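Local coordinates for alcohol dehydrogenase (Thermus thermophilus, PDB 2EIH), which probably oxidises alcohols with a nicotinamide cofactor, as a zinc-binding member of the medium-chain alcohol dehydrogenase family, at residues K28-L34 and E123-E129; H59-G65 and H116-A122; D169-A175 and A192-A198; T255-I261 and R282-L287. All blocks are in the same frame, centred on the assembly; numbering follows the deposited sequence.

Contact 1. Residues K28-L34 and E123-E129; sequences KEVRVRL and EYVVLPE
Leu34 CD1 packs against Val125 CG1 at 3.9 Å, and Val32 brings its CB to 4.2 Å from the same methyl, Val125 CG1; together they form the apolar centre of this antiparallel pair of strands in the GroES-like domain. Val125 holds that methyl between its backbone N and carbonyl carbon (chi1 69°), which turns it to meet Leu34. Val30 and Leu127 continue the same face, which Leu132 of strand 132-134 and Ile87 of strand 84-91 cover.

Between the faces runs a regular backbone ladder. Val30 exchanges two hydrogen bonds with Leu127, and Val32 two with Val125, where Val32 N lies 2.7 Å from Val125 O. Glu129 N extends the ladder to Lys28 O. At the other end Leu34 N bonds to Glu123 O, and a water donates to both Leu34 O and Glu123 O.

Arg31, Arg33, Tyr124 and Val126 lie on the other face. Arg33 extends CG anti to its backbone N (chi1 -169°), bringing it 3.5 Å from Tyr124 CE2; guanidinium and ring planes are 63° apart. Arg31 CB rests 3.6 Å from Val126 CG2, while its guanidinium reaches salt bridges with Asp70 and Glu24. At the start of its strand, Glu29 OE2 accepts from Gly26 N and lies 3.5 Å from Val126 CG1. At the far end of the pair, Lys28 NZ and Glu129 OE1 stay 5.3 Å apart, too far for a salt bridge. The strands are therefore joined mainly by main-chain bonds and an apolar face, with the charge of Arg31 probably balanced by Asp70 and Glu24 outside the pair.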
# COMPACT_ATOMS: atom_id res chain seq x y z
N LYS A 28 -27.33 -23.68 4.27
CA LYS A 28 -25.91 -23.50 4.55
C LYS A 28 -25.72 -22.92 5.94
O LYS A 28 -24.80 -22.15 6.18
CB LYS A 28 -25.28 -22.58 3.51
CG LYS A 28 -24.87 -23.28 2.22
CD LYS A 28 -24.26 -22.29 1.24
CE LYS A 28 -23.56 -23.01 0.10
NZ LYS A 28 -24.47 -23.94 -0.63
N GLU A 29 -26.60 -23.30 6.85
CA GLU A 29 -26.52 -22.80 8.21
C GLU A 29 -26.23 -23.90 9.21
O GLU A 29 -26.36 -25.08 8.92
CB GLU A 29 -27.82 -22.10 8.58
CG GLU A 29 -27.98 -20.76 7.92
CD GLU A 29 -29.29 -20.12 8.26
OE1 GLU A 29 -29.43 -18.90 8.02
OE2 GLU A 29 -30.18 -20.84 8.77
N VAL A 30 -25.83 -23.48 10.41
CA VAL A 30 -25.51 -24.42 11.48
C VAL A 30 -25.99 -23.87 12.82
O VAL A 30 -25.95 -22.67 13.06
CB VAL A 30 -23.98 -24.72 11.50
CG1 VAL A 30 -23.20 -23.42 11.47
CG2 VAL A 30 -23.62 -25.54 12.73
N ARG A 31 -26.48 -24.77 13.67
CA ARG A 31 -26.96 -24.39 15.00
C ARG A 31 -25.88 -24.74 16.00
O ARG A 31 -25.40 -25.87 16.04
CB ARG A 31 -28.25 -25.12 15.36
CG ARG A 31 -28.75 -24.84 16.78
CD ARG A 31 -30.13 -25.42 17.02
NE ARG A 31 -30.12 -26.87 17.16
CZ ARG A 31 -31.04 -27.67 16.63
NH1 ARG A 31 -32.03 -27.16 15.91
NH2 ARG A 31 -30.97 -28.98 16.81
N VAL A 32 -25.49 -23.76 16.80
CA VAL A 32 -24.46 -23.99 17.78
C VAL A 32 -25.04 -24.06 19.19
O VAL A 32 -25.93 -23.28 19.54
CB VAL A 32 -23.42 -22.84 17.73
CG1 VAL A 32 -22.38 -23.02 18.81
CG2 VAL A 32 -22.78 -22.80 16.35
N ARG A 33 -24.58 -25.02 19.98
CA ARG A 33 -25.03 -25.12 21.35
C ARG A 33 -23.97 -24.29 22.08
O ARG A 33 -22.80 -24.69 22.15
CB ARG A 33 -25.00 -26.57 21.82
CG ARG A 33 -25.70 -26.81 23.13
CD ARG A 33 -25.85 -28.30 23.37
NE ARG A 33 -24.57 -28.95 23.65
CZ ARG A 33 -23.91 -28.81 24.81
NH1 ARG A 33 -24.42 -28.04 25.77
NH2 ARG A 33 -22.76 -29.43 25.00
N LEU A 34 -24.38 -23.13 22.59
CA LEU A 34 -23.48 -22.20 23.27
C LEU A 34 -22.99 -22.65 24.66
O LEU A 34 -23.69 -23.33 25.39
CB LEU A 34 -24.16 -20.84 23.39
CG LEU A 34 -24.40 -20.14 22.04
CD1 LEU A 34 -25.50 -19.11 22.15
CD2 LEU A 34 -23.10 -19.51 21.57
N GLU A 123 -29.06 -20.79 24.84
CA GLU A 123 -28.41 -22.08 24.78
C GLU A 123 -28.13 -22.51 23.34
O GLU A 123 -27.37 -23.43 23.12
CB GLU A 123 -29.28 -23.15 25.47
CG GLU A 123 -29.50 -22.93 26.97
CD GLU A 123 -30.48 -23.94 27.57
OE1 GLU A 123 -31.59 -24.09 27.02
OE2 GLU A 123 -30.14 -24.57 28.59
N TYR A 124 -28.76 -21.86 22.38
CA TYR A 124 -28.56 -22.20 20.98
C TYR A 124 -28.65 -20.98 20.08
O TYR A 124 -29.36 -20.02 20.39
CB TYR A 124 -29.59 -23.22 20.50
CG TYR A 124 -29.59 -24.51 21.27
CD1 TYR A 124 -30.32 -24.64 22.46
CD2 TYR A 124 -28.84 -25.60 20.82
CE1 TYR A 124 -30.29 -25.83 23.18
CE2 TYR A 124 -28.81 -26.79 21.54
CZ TYR A 124 -29.54 -26.90 22.72
OH TYR A 124 -29.52 -28.08 23.42
N VAL A 125 -27.95 -21.02 18.97
CA VAL A 125 -28.00 -19.92 18.04
C VAL A 125 -27.71 -20.50 16.67
O VAL A 125 -26.93 -21.45 16.54
CB VAL A 125 -26.97 -18.81 18.45
CG1 VAL A 125 -25.55 -19.30 18.22
CG2 VAL A 125 -27.24 -17.53 17.66
N VAL A 126 -28.36 -19.95 15.66
CA VAL A 126 -28.18 -20.43 14.31
C VAL A 126 -27.58 -19.34 13.47
O VAL A 126 -28.12 -18.23 13.42
CB VAL A 126 -29.52 -20.83 13.69
CG1 VAL A 126 -29.38 -20.94 12.18
CG2 VAL A 126 -30.00 -22.14 14.27
N LEU A 127 -26.46 -19.63 12.82
CA LEU A 127 -25.83 -18.65 11.94
C LEU A 127 -25.23 -19.32 10.71
O LEU A 127 -25.13 -20.54 10.65
CB LEU A 127 -24.76 -17.83 12.69
CG LEU A 127 -23.67 -18.44 13.56
CD1 LEU A 127 -22.54 -17.45 13.71
CD2 LEU A 127 -24.23 -18.82 14.91
N PRO A 128 -24.85 -18.53 9.69
CA PRO A 128 -24.26 -19.11 8.48
C PRO A 128 -22.90 -19.78 8.72
O PRO A 128 -22.12 -19.33 9.55
CB PRO A 128 -24.17 -17.91 7.53
CG PRO A 128 -24.04 -16.74 8.45
CD PRO A 128 -25.01 -17.07 9.56
N GLU A 129 -22.63 -20.86 8.00
CA GLU A 129 -21.36 -21.58 8.16
C GLU A 129 -20.14 -20.69 7.99
O GLU A 129 -19.05 -21.04 8.41
CB GLU A 129 -21.27 -22.77 7.18
CG GLU A 129 -21.34 -22.37 5.70
CD GLU A 129 -21.09 -23.55 4.75
OE1 GLU A 129 -21.31 -23.37 3.53
OE2 GLU A 129 -20.66 -24.63 5.22
O HOH W 1 -26.30 -24.56 25.64

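Contact 2. Residues H59-G65 and H116-A122; sequences HVLGADG and HRHGTYA
Val60 and His118 meet where the loop leading into strand 124-128 of the GroES-like domain folds over the link between strands 59-60 and 64-72. Val60 CG2 stands over the centre of the His118 ring, 3.5 Å from its centroid, as a CH-pi contact. A second one follows: Leu61 CB lies over a face of the Tyr121 ring, 3.7 Å from the centroid, while the Tyr121 hydroxyl bonds beyond both segments to Asp43 and His326. Val60 CG1 packs against Tyr121 CB at 3.8 Å.

Main-chain bonds stitch the loop down along successive carbonyls. Gly119 N donates to Val60 O at 2.6 Å, Tyr121 N to Leu61 O, and Thr120 N to Gly62 O. This close fit depends on glycines: a CB on Gly62 would fall 2.3 Å from Thr120 N, and one on Gly119 would run into Gly62 O. His59 turns the edge of its ring to the loop, with CE1 3.3 Å from Arg117 O, and its NE2 is bonded to Gly114 O. Thr120 places its hydroxyl between its own N and carbonyl carbon (chi1 58°), from where OG1 donates to Asp64 O at 2.6 Å, approaching from above the carbonyl plane.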
# COMPACT_ATOMS: atom_id res chain seq x y z
N HIS A 59 -36.07 -9.66 22.20
CA HIS A 59 -34.81 -9.76 21.48
C HIS A 59 -33.72 -10.41 22.32
O HIS A 59 -33.60 -10.15 23.52
CB HIS A 59 -34.34 -8.37 21.03
CG HIS A 59 -33.02 -8.38 20.35
ND1 HIS A 59 -32.78 -9.09 19.19
CD2 HIS A 59 -31.85 -7.76 20.66
CE1 HIS A 59 -31.53 -8.91 18.82
NE2 HIS A 59 -30.94 -8.11 19.69
N VAL A 60 -32.92 -11.26 21.68
CA VAL A 60 -31.81 -11.92 22.36
C VAL A 60 -30.52 -11.22 21.98
O VAL A 60 -30.12 -11.23 20.82
CB VAL A 60 -31.70 -13.40 21.95
CG1 VAL A 60 -30.55 -14.07 22.71
CG2 VAL A 60 -33.00 -14.11 22.24
N LEU A 61 -29.87 -10.61 22.96
CA LEU A 61 -28.62 -9.92 22.71
C LEU A 61 -27.50 -10.94 22.56
O LEU A 61 -27.74 -12.15 22.65
CB LEU A 61 -28.33 -8.98 23.88
CG LEU A 61 -29.41 -7.95 24.23
CD1 LEU A 61 -29.05 -7.23 25.54
CD2 LEU A 61 -29.55 -6.93 23.10
N GLY A 62 -26.28 -10.46 22.34
CA GLY A 62 -25.14 -11.35 22.22
C GLY A 62 -24.46 -11.47 20.86
O GLY A 62 -25.01 -12.08 19.93
N ALA A 63 -23.27 -10.89 20.74
CA ALA A 63 -22.53 -10.97 19.49
C ALA A 63 -21.42 -12.02 19.61
O ALA A 63 -21.20 -12.82 18.70
CB ALA A 63 -21.94 -9.59 19.14
N ASP A 64 -20.74 -12.02 20.75
CA ASP A 64 -19.67 -12.98 21.00
C ASP A 64 -20.18 -14.28 21.61
O ASP A 64 -21.05 -14.28 22.47
CB ASP A 64 -18.64 -12.38 21.95
CG ASP A 64 -17.49 -11.77 21.22
OD1 ASP A 64 -16.91 -10.81 21.76
OD2 ASP A 64 -17.15 -12.27 20.12
N GLY A 65 -19.61 -15.39 21.17
CA GLY A 65 -20.02 -16.66 21.71
C GLY A 65 -19.13 -17.81 21.29
O GLY A 65 -18.44 -17.76 20.27
N HIS A 116 -29.43 -7.06 15.59
CA HIS A 116 -30.73 -7.03 14.94
C HIS A 116 -31.40 -8.39 14.96
O HIS A 116 -32.63 -8.48 14.92
CB HIS A 116 -30.57 -6.56 13.50
CG HIS A 116 -30.10 -5.15 13.38
ND1 HIS A 116 -30.88 -4.08 13.76
CD2 HIS A 116 -28.92 -4.62 12.97
CE1 HIS A 116 -30.20 -2.96 13.59
NE2 HIS A 116 -29.01 -3.26 13.12
N ARG A 117 -30.58 -9.43 15.03
CA ARG A 117 -31.05 -10.80 15.06
C ARG A 117 -30.66 -11.42 16.40
O ARG A 117 -29.68 -11.00 17.01
CB ARG A 117 -30.43 -11.60 13.92
CG ARG A 117 -31.05 -12.97 13.78
CD ARG A 117 -30.45 -13.76 12.63
NE ARG A 117 -29.09 -14.21 12.90
CZ ARG A 117 -28.74 -15.09 13.82
NH1 ARG A 117 -27.47 -15.43 13.98
NH2 ARG A 117 -29.67 -15.65 14.60
N HIS A 118 -31.42 -12.41 16.86
CA HIS A 118 -31.13 -13.07 18.13
C HIS A 118 -29.66 -13.47 18.26
O HIS A 118 -29.11 -14.13 17.38
CB HIS A 118 -31.99 -14.32 18.30
CG HIS A 118 -33.40 -14.04 18.71
ND1 HIS A 118 -34.26 -15.03 19.15
CD2 HIS A 118 -34.12 -12.89 18.73
CE1 HIS A 118 -35.43 -14.50 19.43
NE2 HIS A 118 -35.37 -13.20 19.19
N GLY A 119 -29.05 -13.08 19.37
CA GLY A 119 -27.64 -13.38 19.56
C GLY A 119 -27.26 -14.58 20.41
O GLY A 119 -27.94 -15.62 20.39
N THR A 120 -26.18 -14.43 21.16
CA THR A 120 -25.66 -15.51 21.99
C THR A 120 -26.14 -15.65 23.43
O THR A 120 -25.67 -16.54 24.12
CB THR A 120 -24.11 -15.47 21.97
OG1 THR A 120 -23.64 -14.20 22.45
CG2 THR A 120 -23.60 -15.69 20.55
N TYR A 121 -27.07 -14.82 23.88
CA TYR A 121 -27.58 -14.93 25.25
C TYR A 121 -28.61 -16.07 25.37
O TYR A 121 -29.65 -15.91 26.01
CB TYR A 121 -28.28 -13.66 25.69
CG TYR A 121 -27.39 -12.48 26.03
CD1 TYR A 121 -26.21 -12.22 25.33
CD2 TYR A 121 -27.81 -11.54 26.97
CE1 TYR A 121 -25.48 -11.04 25.55
CE2 TYR A 121 -27.10 -10.37 27.20
CZ TYR A 121 -25.95 -10.12 26.49
OH TYR A 121 -25.29 -8.94 26.68
N ALA A 122 -28.32 -17.21 24.75
CA ALA A 122 -29.20 -18.37 24.80
C ALA A 122 -28.38 -19.65 24.72
O ALA A 122 -27.17 -19.61 24.55
CB ALA A 122 -30.19 -18.32 23.64

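Contact 3. Residues D169-A175 and A192-A198; sequences DVLVMAA and ARVIATA
Arg193 and Asp169 form the salt bridge at the start of two parallel strands. Their side chains run alongside each other; Arg193 NE donates to the syn lone pair of Asp169 OD2 at 2.9 Å, the oxygen lying 30° out of the guanidinium plane, and NH2 adds a weak bond to the same oxygen. Lys234 takes Asp169 OD1, and Arg193 NH2 also donates to Leu230 O. An alanine in place of the arginine would probably leave Asp169 OD2 without its charged mate and Leu230 O without this donor.

Backbone bonds follow the parallel ladder: Val170 and Val172 each bond to residues flanking their partners, as in Ile195 N to Val170 O at 2.9 Å. Past the end of strand 169-172, Ala175 N donates to Thr197 O, and Ala174 N weakly to Thr197 OG1.

Apolar contacts occupy both faces. Val170 CG2 presses on Ala192 CB at 3.3 Å, a tight fit, and Val172 CG2 touches Val194 CG1 at 4.0 Å; Leu171 CD1 meets Thr197 CG2 on the face of Ile195.

The pair belongs to the beta-alpha-beta unit of a Rossmann-type sheet: helix 180-189 packs on Val172 and Val194, helix 201-210 on Ala175, Ala196 and Ala198, and strand 236-241 pairs along the other edge of strand 169-172.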
# COMPACT_ATOMS: atom_id res chain seq x y z
N ASP A 169 6.11 3.63 18.24
CA ASP A 169 5.71 3.88 19.61
C ASP A 169 4.20 3.93 19.55
O ASP A 169 3.62 4.86 18.99
CB ASP A 169 6.29 5.20 20.11
CG ASP A 169 7.66 5.03 20.69
OD1 ASP A 169 8.60 5.73 20.26
OD2 ASP A 169 7.81 4.18 21.61
N VAL A 170 3.56 2.89 20.07
CA VAL A 170 2.11 2.81 20.07
C VAL A 170 1.57 3.18 21.46
O VAL A 170 2.09 2.73 22.48
CB VAL A 170 1.63 1.39 19.71
CG1 VAL A 170 0.11 1.32 19.76
CG2 VAL A 170 2.12 1.01 18.32
N LEU A 171 0.56 4.04 21.49
CA LEU A 171 -0.07 4.45 22.74
C LEU A 171 -1.47 3.84 22.77
O LEU A 171 -2.26 4.04 21.84
CB LEU A 171 -0.17 5.98 22.82
CG LEU A 171 -1.00 6.62 23.96
CD1 LEU A 171 -0.31 6.44 25.31
CD2 LEU A 171 -1.19 8.10 23.67
N VAL A 172 -1.76 3.08 23.82
CA VAL A 172 -3.08 2.46 23.98
C VAL A 172 -3.77 3.13 25.18
O VAL A 172 -3.20 3.20 26.27
CB VAL A 172 -2.96 0.95 24.27
CG1 VAL A 172 -4.35 0.33 24.39
CG2 VAL A 172 -2.16 0.26 23.17
N MET A 173 -4.99 3.61 24.97
CA MET A 173 -5.75 4.29 26.03
C MET A 173 -6.61 3.39 26.90
O MET A 173 -7.22 2.42 26.42
CB MET A 173 -6.63 5.38 25.42
CG MET A 173 -5.88 6.52 24.77
SD MET A 173 -4.94 7.50 25.95
CE MET A 173 -6.18 8.75 26.40
N ALA A 174 -6.66 3.73 28.18
CA ALA A 174 -7.47 3.01 29.17
C ALA A 174 -7.33 1.50 29.10
O ALA A 174 -8.17 0.83 28.51
CB ALA A 174 -8.93 3.41 29.01
N ALA A 175 -6.29 0.96 29.72
CA ALA A 175 -6.07 -0.48 29.71
C ALA A 175 -7.15 -1.29 30.43
O ALA A 175 -7.71 -0.84 31.43
CB ALA A 175 -4.70 -0.80 30.30
N ALA A 192 5.96 -3.13 18.02
CA ALA A 192 5.93 -1.78 18.58
C ALA A 192 6.37 -1.74 20.04
O ALA A 192 6.55 -2.78 20.69
CB ALA A 192 4.53 -1.21 18.47
N ARG A 193 6.57 -0.53 20.53
CA ARG A 193 6.93 -0.29 21.92
C ARG A 193 5.65 0.31 22.45
O ARG A 193 5.29 1.44 22.09
CB ARG A 193 8.06 0.72 22.01
CG ARG A 193 8.95 0.55 23.23
CD ARG A 193 10.20 1.38 23.05
NE ARG A 193 9.88 2.79 23.14
CZ ARG A 193 9.86 3.46 24.29
NH1 ARG A 193 10.15 2.83 25.42
NH2 ARG A 193 9.51 4.75 24.31
N VAL A 194 4.94 -0.44 23.29
CA VAL A 194 3.67 0.02 23.81
C VAL A 194 3.72 0.81 25.10
O VAL A 194 4.37 0.43 26.06
CB VAL A 194 2.69 -1.14 24.04
CG1 VAL A 194 1.41 -0.59 24.66
CG2 VAL A 194 2.40 -1.84 22.73
N ILE A 195 2.99 1.92 25.10
CA ILE A 195 2.87 2.76 26.26
C ILE A 195 1.37 2.68 26.54
O ILE A 195 0.57 3.05 25.69
CB ILE A 195 3.26 4.22 25.97
CG1 ILE A 195 4.69 4.30 25.44
CG2 ILE A 195 3.15 5.04 27.22
CD1 ILE A 195 4.83 3.94 23.92
N ALA A 196 0.99 2.18 27.71
CA ALA A 196 -0.44 2.07 28.03
C ALA A 196 -0.85 3.02 29.16
O ALA A 196 -0.08 3.25 30.09
CB ALA A 196 -0.77 0.63 28.42
N THR A 197 -2.05 3.56 29.08
CA THR A 197 -2.54 4.47 30.11
C THR A 197 -3.80 3.90 30.76
O THR A 197 -4.63 3.27 30.10
CB THR A 197 -2.86 5.87 29.56
OG1 THR A 197 -3.99 5.80 28.67
CG2 THR A 197 -1.67 6.44 28.81
N ALA A 198 -3.93 4.12 32.07
CA ALA A 198 -5.08 3.66 32.84
C ALA A 198 -5.29 4.61 34.01
O ALA A 198 -4.49 5.51 34.23
CB ALA A 198 -4.85 2.24 33.34

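Contact 4. Residues T255-I261 and R282-L287; sequences TANGGRI and RQLSIL
The guanidinium of Arg282 has Thr255 O over one of its faces, 2.8 Å from NH2 at an angle too poor for a hydrogen bond. Leu284 CD2 occupies the guanidinium edge, in its plane. A bend at chi3 (-46°) turns the guanidinium so that one face meets Thr255 O. The Asn257 side chain crosses that of Arg282, but the two are modelled too close for the detail to be trusted. Replacing Arg282 by an alanine would probably open a gap beside Thr255 O and leave Leu284 CD2 without its flat neighbour.

Leu284 CD1 reaches toward the turn, 3.6 Å from Ala256 O, and its CG lies 4.1 Å from Thr255 CG2. Ala256 to Gly259 form a type II beta turn, and Gly258 N within it donates to Arg282 O at 2.8 Å. In the other segment, Gln283, with positive phi, ends helix 278-281 as the C-prime residue of a Schellman motif.

Beyond the turn the two strands run parallel. Ser285 N bonds to Gly259 O, Ile261 N to Ser285 O at 2.7 Å, and Leu287 N to Ile261 O. A water lies among Gly259 O, Gln283 O and Ser285 OG, 2.5 Å from the last. Ser285 to Leu287 also pair antiparallel with a strand of the third subunit. Main-chain bonds thus carry this edge of the Rossmann-type sheet, using one side of strand 285-288 within the chain and the other to continue the sheet between subunits.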
# COMPACT_ATOMS: atom_id res chain seq x y z
N THR A 255 0.28 12.84 20.77
CA THR A 255 0.58 12.28 19.47
C THR A 255 1.72 13.02 18.78
O THR A 255 1.73 14.25 18.69
CB THR A 255 -0.67 12.30 18.58
OG1 THR A 255 -1.74 11.66 19.28
CG2 THR A 255 -0.41 11.57 17.28
N ALA A 256 2.70 12.26 18.28
CA ALA A 256 3.83 12.85 17.60
C ALA A 256 3.38 13.40 16.25
O ALA A 256 2.27 13.15 15.81
CB ALA A 256 4.93 11.82 17.40
N ASN A 257 4.26 14.16 15.61
CA ASN A 257 3.94 14.73 14.31
C ASN A 257 3.69 13.62 13.28
O ASN A 257 4.34 12.57 13.31
CB ASN A 257 5.08 15.65 13.85
CG ASN A 257 5.25 16.87 14.75
OD1 ASN A 257 6.26 17.55 14.69
ND2 ASN A 257 4.24 17.15 15.58
N GLY A 258 2.73 13.86 12.39
CA GLY A 258 2.41 12.88 11.36
C GLY A 258 1.91 11.58 11.94
O GLY A 258 1.91 10.55 11.26
N GLY A 259 1.48 11.63 13.19
CA GLY A 259 0.99 10.44 13.86
C GLY A 259 -0.41 10.05 13.45
O GLY A 259 -1.16 10.83 12.85
N ARG A 260 -0.76 8.81 13.76
CA ARG A 260 -2.06 8.29 13.43
C ARG A 260 -2.80 7.89 14.70
O ARG A 260 -2.21 7.33 15.63
CB ARG A 260 -1.90 7.13 12.45
CG ARG A 260 -1.36 7.63 11.13
CD ARG A 260 -0.52 6.63 10.38
NE ARG A 260 -1.28 5.57 9.75
CZ ARG A 260 -0.75 4.70 8.90
NH1 ARG A 260 0.53 4.76 8.59
NH2 ARG A 260 -1.50 3.74 8.36
N ILE A 261 -4.08 8.21 14.74
CA ILE A 261 -4.93 7.90 15.89
C ILE A 261 -6.13 7.09 15.40
O ILE A 261 -6.88 7.55 14.55
CB ILE A 261 -5.41 9.20 16.55
CG1 ILE A 261 -4.20 10.07 16.92
CG2 ILE A 261 -6.24 8.90 17.79
CD1 ILE A 261 -4.54 11.53 17.24
N ARG A 282 0.25 19.66 12.19
CA ARG A 282 1.19 18.58 12.44
C ARG A 282 0.89 17.33 11.61
O ARG A 282 1.45 16.27 11.86
CB ARG A 282 1.22 18.24 13.93
CG ARG A 282 1.64 19.41 14.82
CD ARG A 282 2.07 18.95 16.21
NE ARG A 282 1.12 17.98 16.76
CZ ARG A 282 1.19 17.45 17.98
NH1 ARG A 282 2.19 17.79 18.80
NH2 ARG A 282 0.28 16.58 18.38
N GLN A 283 0.01 17.47 10.63
CA GLN A 283 -0.34 16.38 9.74
C GLN A 283 -0.78 15.08 10.43
O GLN A 283 -0.39 13.99 10.04
CB GLN A 283 0.83 16.08 8.80
CG GLN A 283 1.34 17.30 8.07
CD GLN A 283 2.26 16.95 6.91
OE1 GLN A 283 1.84 16.34 5.93
NE2 GLN A 283 3.52 17.33 7.04
N LEU A 284 -1.59 15.22 11.47
CA LEU A 284 -2.08 14.05 12.18
C LEU A 284 -3.22 13.42 11.39
O LEU A 284 -3.79 14.04 10.49
CB LEU A 284 -2.57 14.47 13.57
CG LEU A 284 -1.51 14.57 14.67
CD1 LEU A 284 -0.21 15.18 14.16
CD2 LEU A 284 -2.08 15.39 15.81
N SER A 285 -3.53 12.16 11.71
CA SER A 285 -4.59 11.42 11.04
C SER A 285 -5.49 10.77 12.07
O SER A 285 -5.02 10.09 12.97
CB SER A 285 -4.00 10.31 10.15
OG SER A 285 -2.95 10.79 9.32
N ILE A 286 -6.79 11.00 11.95
CA ILE A 286 -7.76 10.40 12.86
C ILE A 286 -8.56 9.41 12.04
O ILE A 286 -9.21 9.78 11.06
CB ILE A 286 -8.70 11.45 13.44
CG1 ILE A 286 -7.88 12.52 14.16
CG2 ILE A 286 -9.68 10.79 14.40
CD1 ILE A 286 -8.61 13.81 14.33
N LEU A 287 -8.55 8.15 12.46
CA LEU A 287 -9.23 7.11 11.72
C LEU A 287 -10.30 6.38 12.53
O LEU A 287 -10.03 5.84 13.60
CB LEU A 287 -8.17 6.10 11.26
CG LEU A 287 -6.88 6.71 10.70
CD1 LEU A 287 -5.73 5.73 10.79
CD2 LEU A 287 -7.11 7.14 9.26
O HOH W 2 -0.53 11.07 9.86

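In the fold
The four contacts form two pairs, one in each domain. Contacts 1 and 2 lie in the GroES-like domain, their centres about 11 Å apart, with contact 2 nested along the chain inside the loop that contact 1 closes; they touch, Leu34 packing against Thr120 and Ala122, and strands 29-38 and 64-72 are neighbours in one sheet. Contacts 3 and 4 follow later in the chain, their centres about 15 Å apart, as separate strand pairs of the six-stranded parallel sheet, linked through strand 236-241. The pairs stand about 31 to 42 Å apart between centres, on opposite sides of the chain's centre, consistent with the two-domain build of medium-chain dehydrogenases.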